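Local coordinates for D-alanine--D-alanine ligase (Coxiella burnetii, PDB 3TQT), which catalyses the ATP-dependent joining of two D-alanine molecules into D-alanyl-D-alanine, a building block of bacterial peptidoglycan, at residues Asp142-Val147 with Lys292-Ser297; His159-Arg164 with Glu168-Arg173; Leu183-Val188 with Thr203-Ala208; Ser193-Pro198 with Phe213-Arg218. One frame throughout, in Å; residues are numbered along the deposited sequence.

Interaction 1: Asp142-Val147 with Lys292-Ser297; sequences DLTKTV and KMVHCS
Val147, on helix 141-150, packs against Met293 and Val294 where helix 277-293 ends in a Schellman motif. His295 is the C-prime residue of that motif, with a positive phi of 56°, and its N returns to Lys292 O at 2.8 Å. No hydrogen bond joins the two segments; aliphatic carbons, the methionine sulfur and two backbone oxygens make the contact. The tight part is buried. Val147 CG1, anti to its own backbone N (chi1 170°), reaches to 3.6 Å from Met293 O. It also touches Val294 CG1. One helical turn earlier, Thr144 CG2 meets the same Val294 CG1 at 4.3 Å, while Thr144 OG1 turns back along its chain to Val137 O and Glu140 O. Ile317 of strand 312-318 touches both Thr144 and Val294, which ties this packing to the large sheet of the ATP-grasp domain, and the side chain of Thr144 is about 6 Å from that of Glu316, a predicted magnesium ligand. Met293 forms the looser, partly solvent-exposed side. Its side chain slides past Val147 in the opposite direction, bringing SD to 3.7 Å from Val147 O. Val147 also packs on Leu143 of the second subunit, placing helix 141-150 at the dimer interface. Met293 O has a second neighbour besides Val147 CG1: it lies over the centre of the His295 ring, 3.8 Å above the ring plane.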
loop_
_atom_site.group_PDB
_atom_site.type_symbol
_atom_site.label_atom_id
_atom_site.label_comp_id
_atom_site.label_asym_id
_atom_site.label_seq_id
_atom_site.Cartn_x
_atom_site.Cartn_y
_atom_site.Cartn_z
ATOM N N ASP A 142 -4.417 9.381 -9.334
ATOM C CA ASP A 142 -3.681 10.634 -9.268
ATOM C C ASP A 142 -2.290 10.421 -8.666
ATOM O O ASP A 142 -1.308 11.036 -9.100
ATOM C CB ASP A 142 -4.464 11.720 -8.511
ATOM C CG ASP A 142 -4.794 11.336 -7.049
ATOM O OD1 ASP A 142 -4.898 10.131 -6.705
ATOM O OD2 ASP A 142 -4.958 12.270 -6.243
ATOM N N LEU A 143 -2.208 9.531 -7.681
ATOM C CA LEU A 143 -0.911 9.161 -7.110
ATOM C C LEU A 143 -0.056 8.468 -8.170
ATOM O O LEU A 143 1.138 8.737 -8.284
ATOM C CB LEU A 143 -1.091 8.262 -5.879
ATOM C CG LEU A 143 0.173 7.715 -5.215
ATOM C CD1 LEU A 143 1.116 8.860 -4.815
ATOM C CD2 LEU A 143 -0.210 6.840 -4.012
ATOM N N THR A 144 -0.668 7.582 -8.952
ATOM C CA THR A 144 0.042 6.919 -10.044
ATOM C C THR A 144 0.666 7.959 -10.966
ATOM O O THR A 144 1.853 7.899 -11.289
ATOM C CB THR A 144 -0.901 6.060 -10.929
ATOM O OG1 THR A 144 -1.813 5.325 -10.112
ATOM C CG2 THR A 144 -0.085 5.093 -11.776
ATOM N N LYS A 145 -0.145 8.924 -11.384
ATOM C CA LYS A 145 0.339 9.945 -12.304
ATOM C C LYS A 145 1.420 10.810 -11.689
ATOM O O LYS A 145 2.338 11.245 -12.382
ATOM C CB LYS A 145 -0.815 10.802 -12.822
ATOM C CG LYS A 145 -1.645 10.080 -13.870
ATOM C CD LYS A 145 -2.821 10.940 -14.296
ATOM C CE LYS A 145 -3.655 10.218 -15.328
ATOM N NZ LYS A 145 -4.565 11.187 -15.961
ATOM N N THR A 146 1.328 11.040 -10.383
ATOM C CA THR A 146 2.334 11.833 -9.700
ATOM C C THR A 146 3.678 11.131 -9.841
ATOM O O THR A 146 4.691 11.746 -10.178
ATOM C CB THR A 146 2.008 11.961 -8.203
ATOM O OG1 THR A 146 0.809 12.725 -8.047
ATOM C CG2 THR A 146 3.147 12.653 -7.455
ATOM N N VAL A 147 3.678 9.831 -9.580
ATOM C CA VAL A 147 4.909 9.064 -9.608
ATOM C C VAL A 147 5.426 8.967 -11.044
ATOM O O VAL A 147 6.620 9.153 -11.295
ATOM C CB VAL A 147 4.707 7.680 -8.972
ATOM C CG1 VAL A 147 5.908 6.797 -9.227
ATOM C CG2 VAL A 147 4.430 7.837 -7.464
ATOM N N LYS A 292 7.869 -0.347 -14.139
ATOM C CA LYS A 292 9.033 -0.320 -13.262
ATOM C C LYS A 292 8.972 0.870 -12.311
ATOM O O LYS A 292 9.324 0.760 -11.134
ATOM C CB LYS A 292 10.325 -0.291 -14.088
ATOM C CG LYS A 292 10.644 -1.630 -14.754
ATOM C CD LYS A 292 11.567 -1.474 -15.957
ATOM C CE LYS A 292 13.024 -1.428 -15.565
ATOM N NZ LYS A 292 13.881 -1.356 -16.782
ATOM N N MET A 293 8.492 1.996 -12.827
ATOM C CA MET A 293 8.464 3.243 -12.074
ATOM C C MET A 293 7.551 3.184 -10.861
ATOM O O MET A 293 7.802 3.848 -9.862
ATOM C CB MET A 293 8.043 4.395 -12.977
ATOM C CG MET A 293 8.285 5.745 -12.367
ATOM S SD MET A 293 8.413 6.957 -13.678
ATOM C CE MET A 293 9.905 6.409 -14.504
ATOM N N VAL A 294 6.498 2.387 -10.943
ATOM C CA VAL A 294 5.626 2.209 -9.795
ATOM C C VAL A 294 5.977 0.932 -9.039
ATOM O O VAL A 294 5.222 0.492 -8.179
ATOM C CB VAL A 294 4.143 2.169 -10.213
ATOM C CG1 VAL A 294 3.754 3.504 -10.869
ATOM C CG2 VAL A 294 3.893 1.012 -11.155
ATOM N N HIS A 295 7.115 0.338 -9.392
ATOM C CA HIS A 295 7.636 -0.840 -8.690
ATOM C C HIS A 295 6.643 -1.977 -8.658
ATOM O O HIS A 295 6.459 -2.648 -7.636
ATOM C CB HIS A 295 8.085 -0.448 -7.288
ATOM C CG HIS A 295 9.014 0.717 -7.290
ATOM N ND1 HIS A 295 8.765 1.878 -6.594
ATOM C CD2 HIS A 295 10.179 0.917 -7.950
ATOM C CE1 HIS A 295 9.745 2.735 -6.806
ATOM N NE2 HIS A 295 10.611 2.178 -7.637
ATOM N N CYS A 296 6.005 -2.183 -9.806
ATOM C CA CYS A 296 5.043 -3.254 -9.961
ATOM C C CYS A 296 5.751 -4.608 -10.032
ATOM O O CYS A 296 6.969 -4.697 -10.249
ATOM C CB CYS A 296 4.208 -3.033 -11.220
ATOM S SG CYS A 296 2.645 -3.866 -11.138
ATOM N N SER A 297 4.972 -5.657 -9.820
ATOM C CA SER A 297 5.468 -7.016 -9.887
ATOM C C SER A 297 4.430 -7.848 -10.570
ATOM O O SER A 297 3.229 -7.571 -10.453
ATOM C CB SER A 297 5.687 -7.579 -8.479
ATOM O OG SER A 297 6.833 -7.020 -7.897
#

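Interaction 2: His159-Arg164 with Glu168-Arg173; sequences HTLSPR and EGVYQR
His159 and Leu161 of strand 159-161 both direct their side chains at Val170, in the first turn of helix 170-177, and each takes one of its two methyls. Val170 has CG1 anti to the backbone N and CG2 anti to the carbonyl carbon (chi1 178°), a setting that presents one methyl to each strand residue. CG1 goes to the imidazole, 3.9 Å from His159 CD2, and approaches the ring obliquely. The histidine extends its ring from the strand with CG anti to the backbone N, chi1 -176°. CG2 meets Leu161 CD2 at 4.2 Å, the two aliphatic chains reaching toward each other tip to tip. Arg173, one turn further on, leans toward the same histidine, but its NH2 stops 5.1 Å from His159 NE2, so no bond forms there. Gly169, with positive phi, occupies the N-cap position, and its O accepts from Arg173 N at 3.0 Å to close the first turn. Strand 159-161 is the outermost strand on its side of the four-stranded antiparallel sheet, where His159 and Leu161 pair through their backbones with Val221 and Leu219 of strand 219-223. Phe205 of helix 202-212 touches both Leu161 and Val170, so the two helices lie together over this face of the sheet.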
loop_
_atom_site.group_PDB
_atom_site.type_symbol
_atom_site.label_atom_id
_atom_site.label_comp_id
_atom_site.label_asym_id
_atom_site.label_seq_id
_atom_site.Cartn_x
_atom_site.Cartn_y
_atom_site.Cartn_z
ATOM N N HIS A 159 -6.015 17.066 -12.157
ATOM C CA HIS A 159 -6.010 17.951 -11.008
ATOM C C HIS A 159 -6.782 17.309 -9.883
ATOM O O HIS A 159 -7.965 17.034 -10.020
ATOM C CB HIS A 159 -6.633 19.306 -11.348
ATOM C CG HIS A 159 -6.560 20.277 -10.216
ATOM N ND1 HIS A 159 -5.391 20.912 -9.860
ATOM C CD2 HIS A 159 -7.495 20.681 -9.322
ATOM C CE1 HIS A 159 -5.615 21.689 -8.816
ATOM N NE2 HIS A 159 -6.882 21.568 -8.469
ATOM N N THR A 160 -6.101 17.064 -8.772
ATOM C CA THR A 160 -6.713 16.407 -7.634
ATOM C C THR A 160 -7.475 17.431 -6.790
ATOM O O THR A 160 -7.019 18.555 -6.615
ATOM C CB THR A 160 -5.634 15.746 -6.767
ATOM O OG1 THR A 160 -5.004 14.691 -7.516
ATOM C CG2 THR A 160 -6.228 15.184 -5.468
ATOM N N LEU A 161 -8.646 17.039 -6.293
ATOM C CA LEU A 161 -9.374 17.831 -5.312
ATOM C C LEU A 161 -9.714 16.948 -4.129
ATOM O O LEU A 161 -10.049 15.769 -4.288
ATOM C CB LEU A 161 -10.683 18.378 -5.882
ATOM C CG LEU A 161 -10.631 19.544 -6.862
ATOM C CD1 LEU A 161 -12.047 19.882 -7.298
ATOM C CD2 LEU A 161 -9.959 20.757 -6.222
ATOM N N SER A 162 -9.633 17.534 -2.945
ATOM C CA SER A 162 -10.104 16.875 -1.744
ATOM C C SER A 162 -11.292 17.669 -1.231
ATOM O O SER A 162 -11.516 18.807 -1.650
ATOM C CB SER A 162 -9.002 16.817 -0.694
ATOM O OG SER A 162 -7.962 15.963 -1.139
ATOM N N PRO A 163 -12.065 17.069 -0.321
ATOM C CA PRO A 163 -13.300 17.711 0.129
ATOM C C PRO A 163 -13.098 19.097 0.731
ATOM O O PRO A 163 -13.998 19.917 0.617
ATOM C CB PRO A 163 -13.828 16.727 1.171
ATOM C CG PRO A 163 -13.396 15.411 0.622
ATOM C CD PRO A 163 -11.993 15.664 0.109
ATOM N N ARG A 164 -11.951 19.368 1.345
ATOM C CA ARG A 164 -11.742 20.688 1.939
ATOM C C ARG A 164 -11.297 21.782 0.956
ATOM O O ARG A 164 -11.369 22.963 1.275
ATOM C CB ARG A 164 -10.811 20.607 3.157
ATOM C CG ARG A 164 -11.519 20.051 4.394
ATOM C CD ARG A 164 -10.558 19.362 5.356
ATOM N NE ARG A 164 -11.263 18.549 6.350
ATOM C CZ ARG A 164 -11.733 17.323 6.124
ATOM N NH1 ARG A 164 -11.586 16.760 4.932
ATOM N NH2 ARG A 164 -12.359 16.658 7.089
ATOM N N GLU A 168 -14.755 26.530 -6.250
ATOM C CA GLU A 168 -14.853 27.758 -7.024
ATOM C C GLU A 168 -13.519 28.103 -7.683
ATOM O O GLU A 168 -12.454 27.953 -7.078
ATOM C CB GLU A 168 -15.302 28.905 -6.119
ATOM C CG GLU A 168 -16.750 28.789 -5.648
ATOM C CD GLU A 168 -16.910 27.963 -4.371
ATOM O OE1 GLU A 168 -15.898 27.491 -3.814
ATOM O OE2 GLU A 168 -18.064 27.786 -3.927
ATOM N N GLY A 169 -13.583 28.544 -8.935
ATOM C CA GLY A 169 -12.398 28.964 -9.654
ATOM C C GLY A 169 -11.630 27.806 -10.259
ATOM O O GLY A 169 -10.826 27.995 -11.174
ATOM N N VAL A 170 -11.870 26.599 -9.757
ATOM C CA VAL A 170 -11.136 25.439 -10.263
ATOM C C VAL A 170 -11.491 25.132 -11.707
ATOM O O VAL A 170 -10.605 24.968 -12.540
ATOM C CB VAL A 170 -11.347 24.188 -9.399
ATOM C CG1 VAL A 170 -10.600 22.988 -10.008
ATOM C CG2 VAL A 170 -10.850 24.454 -7.989
ATOM N N TYR A 171 -12.785 25.045 -11.990
ATOM C CA TYR A 171 -13.253 24.780 -13.342
ATOM C C TYR A 171 -12.575 25.707 -14.332
ATOM O O TYR A 171 -12.000 25.254 -15.323
ATOM C CB TYR A 171 -14.765 24.950 -13.430
ATOM C CG TYR A 171 -15.341 24.622 -14.783
ATOM C CD1 TYR A 171 -15.313 23.323 -15.267
ATOM C CD2 TYR A 171 -15.933 25.613 -15.577
ATOM C CE1 TYR A 171 -15.847 23.011 -16.506
ATOM C CE2 TYR A 171 -16.465 25.312 -16.819
ATOM C CZ TYR A 171 -16.419 24.004 -17.273
ATOM O OH TYR A 171 -16.938 23.674 -18.499
ATOM N N GLN A 172 -12.637 27.009 -14.051
ATOM C CA GLN A 172 -12.103 28.012 -14.961
ATOM C C GLN A 172 -10.606 27.871 -15.144
ATOM O O GLN A 172 -10.092 28.020 -16.249
ATOM C CB GLN A 172 -12.421 29.432 -14.471
ATOM C CG GLN A 172 -12.130 30.477 -15.534
ATOM C CD GLN A 172 -12.864 30.162 -16.817
ATOM O OE1 GLN A 172 -14.087 30.129 -16.836
ATOM N NE2 GLN A 172 -12.121 29.875 -17.883
ATOM N N ARG A 173 -9.907 27.589 -14.049
ATOM C CA ARG A 173 -8.462 27.441 -14.098
ATOM C C ARG A 173 -8.082 26.220 -14.912
ATOM O O ARG A 173 -7.080 26.224 -15.614
ATOM C CB ARG A 173 -7.866 27.345 -12.696
ATOM C CG ARG A 173 -6.420 26.871 -12.696
ATOM C CD ARG A 173 -5.743 27.088 -11.346
ATOM N NE ARG A 173 -6.484 26.482 -10.243
ATOM C CZ ARG A 173 -7.397 27.122 -9.518
ATOM N NH1 ARG A 173 -7.685 28.391 -9.781
ATOM N NH2 ARG A 173 -8.023 26.495 -8.534
#

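Interaction 3: Leu183-Val188 with Thr203-Ala208; sequences LFVKAV and TEFTKA
Val185, in strand 183-187, sits against Phe205 and Ala208 of helix 202-212, which packs on one face of the four-stranded antiparallel sheet of the ATP-grasp domain. In the first shell, Val185 CB and Ala208 CB are 3.8 Å apart; the small alanine side chain lets helix and strand come close, with CA atoms 6.3 Å apart at this pair. Val185 has CG1 anti to the backbone N and CG2 anti to the carbonyl carbon (chi1 177°), and the two methyls meet different atoms. CG2 fits between Phe205 and Ala208, 3.9 Å from Phe205 CD1, the valine crossing the phenylalanine at about a right angle. CG1 instead approaches the backbone, 3.9 Å from Ala208 O.

Further out, the phenylalanine is steadied by its surroundings. Its CG is anti to the backbone N (chi1 172°), which carries the ring down toward the sheet although the side chain does not start out in that direction. There it meets the ring of Tyr171, the planes inclined at about 35°, together with Val221. Ala208 also rests on Leu197 and Val199 of strand 196-199, and Leu219 lies beside Val185. Backbone bonds hold the strand itself between two neighbours: Val185 pairs with Leu197 on one side, Phe184 and Lys186 with Glu222 and Met220 on the other. Both segments fall within the predicted ATP-binding range, but this contact is apolar and lies away from the annotated sites. Phe184 and Lys186 turn away from the helix, and on that opposite face Lys186 NZ forms a salt bridge with Glu222 OE1.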
loop_
_atom_site.group_PDB
_atom_site.type_symbol
_atom_site.label_atom_id
_atom_site.label_comp_id
_atom_site.label_asym_id
_atom_site.label_seq_id
_atom_site.Cartn_x
_atom_site.Cartn_y
_atom_site.Cartn_z
ATOM N N LEU A 183 -14.420 18.225 -19.473
ATOM C CA LEU A 183 -13.636 17.630 -18.397
ATOM C C LEU A 183 -14.283 16.351 -17.878
ATOM O O LEU A 183 -15.485 16.132 -18.038
ATOM C CB LEU A 183 -13.534 18.600 -17.223
ATOM C CG LEU A 183 -12.489 19.712 -17.207
ATOM C CD1 LEU A 183 -11.984 20.066 -18.571
ATOM C CD2 LEU A 183 -13.035 20.933 -16.480
ATOM N N PHE A 184 -13.467 15.521 -17.248
ATOM C CA PHE A 184 -13.948 14.389 -16.482
ATOM C C PHE A 184 -13.741 14.654 -15.002
ATOM O O PHE A 184 -12.664 15.079 -14.582
ATOM C CB PHE A 184 -13.192 13.116 -16.873
ATOM C CG PHE A 184 -13.589 12.579 -18.200
ATOM C CD1 PHE A 184 -14.919 12.300 -18.468
ATOM C CD2 PHE A 184 -12.648 12.367 -19.190
ATOM C CE1 PHE A 184 -15.304 11.817 -19.703
ATOM C CE2 PHE A 184 -13.030 11.873 -20.433
ATOM C CZ PHE A 184 -14.360 11.603 -20.685
ATOM N N VAL A 185 -14.770 14.393 -14.212
ATOM C CA VAL A 185 -14.610 14.396 -12.766
ATOM C C VAL A 185 -14.691 12.948 -12.315
ATOM O O VAL A 185 -15.727 12.310 -12.473
ATOM C CB VAL A 185 -15.682 15.264 -12.077
ATOM C CG1 VAL A 185 -15.534 15.205 -10.548
ATOM C CG2 VAL A 185 -15.585 16.708 -12.583
ATOM N N LYS A 186 -13.583 12.442 -11.774
ATOM C CA LYS A 186 -13.373 11.017 -11.529
ATOM C C LYS A 186 -13.001 10.759 -10.069
ATOM O O LYS A 186 -12.173 11.469 -9.514
ATOM C CB LYS A 186 -12.157 10.529 -12.331
ATOM C CG LYS A 186 -12.319 10.356 -13.823
ATOM C CD LYS A 186 -11.030 9.720 -14.370
ATOM C CE LYS A 186 -11.177 9.204 -15.793
ATOM N NZ LYS A 186 -11.456 10.296 -16.773
ATOM N N ALA A 187 -13.562 9.717 -9.463
ATOM C CA ALA A 187 -13.006 9.245 -8.200
ATOM C C ALA A 187 -11.554 8.832 -8.449
ATOM O O ALA A 187 -11.233 8.259 -9.501
ATOM C CB ALA A 187 -13.809 8.063 -7.676
ATOM N N VAL A 188 -10.667 9.119 -7.510
ATOM C CA VAL A 188 -9.267 8.705 -7.685
ATOM C C VAL A 188 -9.108 7.189 -7.664
ATOM O O VAL A 188 -8.237 6.639 -8.331
ATOM C CB VAL A 188 -8.313 9.313 -6.623
ATOM C CG1 VAL A 188 -8.248 10.831 -6.749
ATOM C CG2 VAL A 188 -8.727 8.872 -5.223
ATOM N N THR A 203 -21.527 24.567 -13.794
ATOM C CA THR A 203 -22.565 23.961 -12.973
ATOM C C THR A 203 -22.440 22.446 -12.954
ATOM O O THR A 203 -22.527 21.827 -11.900
ATOM C CB THR A 203 -23.973 24.362 -13.467
ATOM O OG1 THR A 203 -24.146 25.776 -13.303
ATOM C CG2 THR A 203 -25.055 23.624 -12.682
ATOM N N GLU A 204 -22.237 21.847 -14.120
ATOM C CA GLU A 204 -22.049 20.404 -14.188
ATOM C C GLU A 204 -20.829 20.021 -13.382
ATOM O O GLU A 204 -20.826 18.997 -12.690
ATOM C CB GLU A 204 -21.910 19.927 -15.634
ATOM C CG GLU A 204 -23.248 19.859 -16.363
ATOM C CD GLU A 204 -23.112 19.502 -17.835
ATOM O OE1 GLU A 204 -22.122 18.839 -18.215
ATOM O OE2 GLU A 204 -24.003 19.891 -18.612
ATOM N N PHE A 205 -19.797 20.859 -13.465
ATOM C CA PHE A 205 -18.543 20.581 -12.775
ATOM C C PHE A 205 -18.787 20.448 -11.282
ATOM O O PHE A 205 -18.442 19.429 -10.671
ATOM C CB PHE A 205 -17.516 21.682 -13.037
ATOM C CG PHE A 205 -16.274 21.557 -12.204
ATOM C CD1 PHE A 205 -15.328 20.582 -12.484
ATOM C CD2 PHE A 205 -16.048 22.416 -11.144
ATOM C CE1 PHE A 205 -14.191 20.472 -11.719
ATOM C CE2 PHE A 205 -14.912 22.309 -10.373
ATOM C CZ PHE A 205 -13.981 21.334 -10.666
ATOM N N THR A 206 -19.397 21.468 -10.690
ATOM C CA THR A 206 -19.551 21.469 -9.241
ATOM C C THR A 206 -20.548 20.394 -8.814
ATOM O O THR A 206 -20.387 19.777 -7.765
ATOM C CB THR A 206 -19.956 22.854 -8.675
ATOM O OG1 THR A 206 -21.352 23.065 -8.882
ATOM C CG2 THR A 206 -19.157 23.969 -9.342
ATOM N N LYS A 207 -21.580 20.159 -9.623
ATOM C CA LYS A 207 -22.488 19.064 -9.310
ATOM C C LYS A 207 -21.768 17.711 -9.336
ATOM O O LYS A 207 -22.025 16.848 -8.502
ATOM C CB LYS A 207 -23.688 19.048 -10.246
ATOM C CG LYS A 207 -24.761 20.058 -9.884
ATOM C CD LYS A 207 -25.947 19.959 -10.826
ATOM C CE LYS A 207 -27.050 20.928 -10.417
ATOM N NZ LYS A 207 -26.535 22.319 -10.281
ATOM N N ALA A 208 -20.874 17.525 -10.303
ATOM C CA ALA A 208 -20.128 16.276 -10.418
ATOM C C ALA A 208 -19.156 16.119 -9.256
ATOM O O ALA A 208 -18.967 15.024 -8.738
ATOM C CB ALA A 208 -19.380 16.229 -11.726
#

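Interaction 4: Ser193-Pro198 with Phe213-Arg218; sequences SVATLP and FRYDDR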
loop_
_atom_site.group_PDB
_atom_site.type_symbol
_atom_site.label_atom_id
_atom_site.label_comp_id
_atom_site.label_asym_id
_atom_site.label_seq_id
_atom_site.Cartn_x
_atom_site.Cartn_y
_atom_site.Cartn_z
ATOM N N SER A 193 -18.342 3.327 -13.669
ATOM C CA SER A 193 -18.710 4.505 -14.444
ATOM C C SER A 193 -19.505 5.508 -13.618
ATOM O O SER A 193 -19.570 6.688 -13.954
ATOM C CB SER A 193 -19.528 4.089 -15.666
ATOM O OG SER A 193 -20.747 3.483 -15.269
ATOM N N VAL A 194 -20.122 5.031 -12.543
ATOM C CA VAL A 194 -20.856 5.897 -11.632
ATOM C C VAL A 194 -19.933 6.989 -11.083
ATOM O O VAL A 194 -20.376 8.096 -10.754
ATOM C CB VAL A 194 -21.449 5.079 -10.459
ATOM C CG1 VAL A 194 -21.883 5.988 -9.324
ATOM C CG2 VAL A 194 -22.611 4.219 -10.943
ATOM N N ALA A 195 -18.644 6.671 -11.002
ATOM C CA ALA A 195 -17.684 7.562 -10.361
ATOM C C ALA A 195 -16.806 8.319 -11.348
ATOM O O ALA A 195 -15.777 8.851 -10.956
ATOM C CB ALA A 195 -16.816 6.784 -9.373
ATOM N N THR A 196 -17.204 8.349 -12.623
ATOM C CA THR A 196 -16.494 9.112 -13.652
ATOM C C THR A 196 -17.501 9.948 -14.438
ATOM O O THR A 196 -18.280 9.420 -15.223
ATOM C CB THR A 196 -15.734 8.192 -14.628
ATOM O OG1 THR A 196 -14.739 7.458 -13.913
ATOM C CG2 THR A 196 -15.056 9.003 -15.706
ATOM N N LEU A 197 -17.484 11.256 -14.213
ATOM C CA LEU A 197 -18.535 12.126 -14.699
ATOM C C LEU A 197 -18.011 13.134 -15.713
ATOM O O LEU A 197 -17.125 13.921 -15.400
ATOM C CB LEU A 197 -19.176 12.849 -13.513
ATOM C CG LEU A 197 -19.688 11.940 -12.396
ATOM C CD1 LEU A 197 -20.362 12.759 -11.315
ATOM C CD2 LEU A 197 -20.652 10.908 -12.971
ATOM N N PRO A 198 -18.557 13.105 -16.943
ATOM C CA PRO A 198 -18.183 14.105 -17.948
ATOM C C PRO A 198 -18.906 15.411 -17.664
ATOM O O PRO A 198 -20.091 15.386 -17.336
ATOM C CB PRO A 198 -18.699 13.489 -19.253
ATOM C CG PRO A 198 -19.893 12.706 -18.824
ATOM C CD PRO A 198 -19.527 12.128 -17.474
ATOM N N PHE A 213 -17.699 13.045 -4.517
ATOM C CA PHE A 213 -17.325 13.045 -3.102
ATOM C C PHE A 213 -18.296 12.276 -2.226
ATOM O O PHE A 213 -18.054 12.113 -1.027
ATOM C CB PHE A 213 -17.158 14.449 -2.557
ATOM C CG PHE A 213 -15.857 15.088 -2.921
ATOM C CD1 PHE A 213 -14.680 14.356 -2.918
ATOM C CD2 PHE A 213 -15.810 16.424 -3.276
ATOM C CE1 PHE A 213 -13.474 14.960 -3.262
ATOM C CE2 PHE A 213 -14.608 17.023 -3.611
ATOM C CZ PHE A 213 -13.451 16.287 -3.610
ATOM N N ARG A 214 -19.394 11.810 -2.811
ATOM C CA ARG A 214 -20.250 10.868 -2.104
ATOM C C ARG A 214 -19.677 9.447 -2.166
ATOM O O ARG A 214 -20.086 8.578 -1.405
ATOM C CB ARG A 214 -21.671 10.875 -2.674
ATOM C CG ARG A 214 -22.413 12.201 -2.500
ATOM C CD ARG A 214 -23.728 12.214 -3.293
ATOM N NE ARG A 214 -24.619 11.106 -2.945
ATOM C CZ ARG A 214 -25.504 11.137 -1.949
ATOM N NH1 ARG A 214 -25.616 12.220 -1.189
ATOM N NH2 ARG A 214 -26.280 10.085 -1.705
ATOM N N TYR A 215 -18.728 9.219 -3.071
ATOM C CA TYR A 215 -18.198 7.873 -3.314
ATOM C C TYR A 215 -16.749 7.682 -2.873
ATOM O O TYR A 215 -16.352 6.589 -2.480
ATOM C CB TYR A 215 -18.263 7.559 -4.801
ATOM C CG TYR A 215 -19.615 7.802 -5.399
ATOM C CD1 TYR A 215 -20.763 7.578 -4.659
ATOM C CD2 TYR A 215 -19.746 8.253 -6.704
ATOM C CE1 TYR A 215 -22.009 7.800 -5.197
ATOM C CE2 TYR A 215 -20.991 8.483 -7.250
ATOM C CZ TYR A 215 -22.117 8.250 -6.493
ATOM O OH TYR A 215 -23.361 8.467 -7.029
ATOM N N ASP A 216 -15.956 8.734 -2.988
ATOM C CA ASP A 216 -14.519 8.632 -2.739
ATOM C C ASP A 216 -14.101 9.884 -1.982
ATOM O O ASP A 216 -14.750 10.925 -2.079
ATOM C CB ASP A 216 -13.763 8.516 -4.070
ATOM C CG ASP A 216 -12.406 7.843 -3.926
ATOM O OD1 ASP A 216 -11.865 7.845 -2.807
ATOM O OD2 ASP A 216 -11.887 7.311 -4.938
ATOM N N ASP A 217 -13.021 9.808 -1.222
ATOM C CA ASP A 217 -12.642 10.973 -0.432
ATOM C C ASP A 217 -11.632 11.841 -1.162
ATOM O O ASP A 217 -11.103 12.803 -0.618
ATOM C CB ASP A 217 -12.123 10.569 0.955
ATOM C CG ASP A 217 -10.908 9.661 0.892
ATOM O OD1 ASP A 217 -10.389 9.403 -0.214
ATOM O OD2 ASP A 217 -10.456 9.213 1.965
ATOM N N ARG A 218 -11.373 11.511 -2.413
ATOM C CA ARG A 218 -10.517 12.360 -3.212
ATOM C C ARG A 218 -10.884 12.142 -4.659
ATOM O O ARG A 218 -11.259 11.045 -5.056
ATOM C CB ARG A 218 -9.048 12.014 -2.977
ATOM C CG ARG A 218 -8.075 13.114 -3.358
ATOM C CD ARG A 218 -6.649 12.785 -2.846
ATOM N NE ARG A 218 -6.021 11.724 -3.628
ATOM C CZ ARG A 218 -5.747 10.507 -3.171
ATOM N NH1 ARG A 218 -6.036 10.174 -1.909
ATOM N NH2 ARG A 218 -5.172 9.623 -3.973
#
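Val194 and Ala195 meet Tyr215 where a short 3-10 segment leads into strand 196-199, an outermost strand of the four-stranded ATP-grasp sheet; Tyr215 belongs to the loop between helix 202-212 and strand 219-223. The direct contact is apolar. Val194 crosses the tyrosine at about a right angle and brings CG1 obliquely against the ring, 3.4 Å from Tyr215 CE2, a close approach for two carbons. The same methyl is 3.7 Å from Tyr215 OH, so it lies along the outer part of the ring. Ala195 CB packs nearer the root, 4.2 Å from Tyr215 CD2. Tyr215 CG is anti to the carbonyl carbon, chi1 -51°, and this torsion swings the ring across to the 3-10 segment. Across the dimer interface, Lys368 of the second subunit packs on Val194 and Tyr215.

The charged contact is at the end of the loop, where Arg218 NH2 forms a salt bridge with Glu140 OE1.

Hydrogen bonds act around this packing without crossing it. Tyr215 OH bonds to Glu211 OE2 of helix 202-212, securing the far end of the ring. Thr196 N bonds to Ser193 O at 3.2 Å, and Ala195 is backbone-bonded to Ala187 of strand 183-187. Gln358 of the second subunit bonds to Asp217 OD2. Within the loop, Asp216 OD1 receives a weak bond from Asp217 N, at 2.8 Å but bent to 126°.

How the interactions relate
Interactions 2, 3 and 4 share the four-stranded sheet of the ATP-grasp domain. Interactions 3 and 4 are closest, centres 8 Å apart, and alternate along the chain; their strands, 183-187 and 196-199, are neighbours in that sheet. Interactions 2 and 3 also touch directly, Tyr171 CE1 lying 3.5 Å from Leu183 CD2. Interaction 1 lies more than 20 Å from the others, centre to centre, on the part carrying the predicted magnesium ligands. Asp142 bridges the two parts: OD1 to Arg218 NH2 of interaction 4 (2.8 Å) and OD2 to Thr160 OG1 of interaction 2 (2.7 Å). Interactions 1 and 4 both touch the second subunit. As in other ATP-grasp enzymes, ATP probably binds between the two sheets.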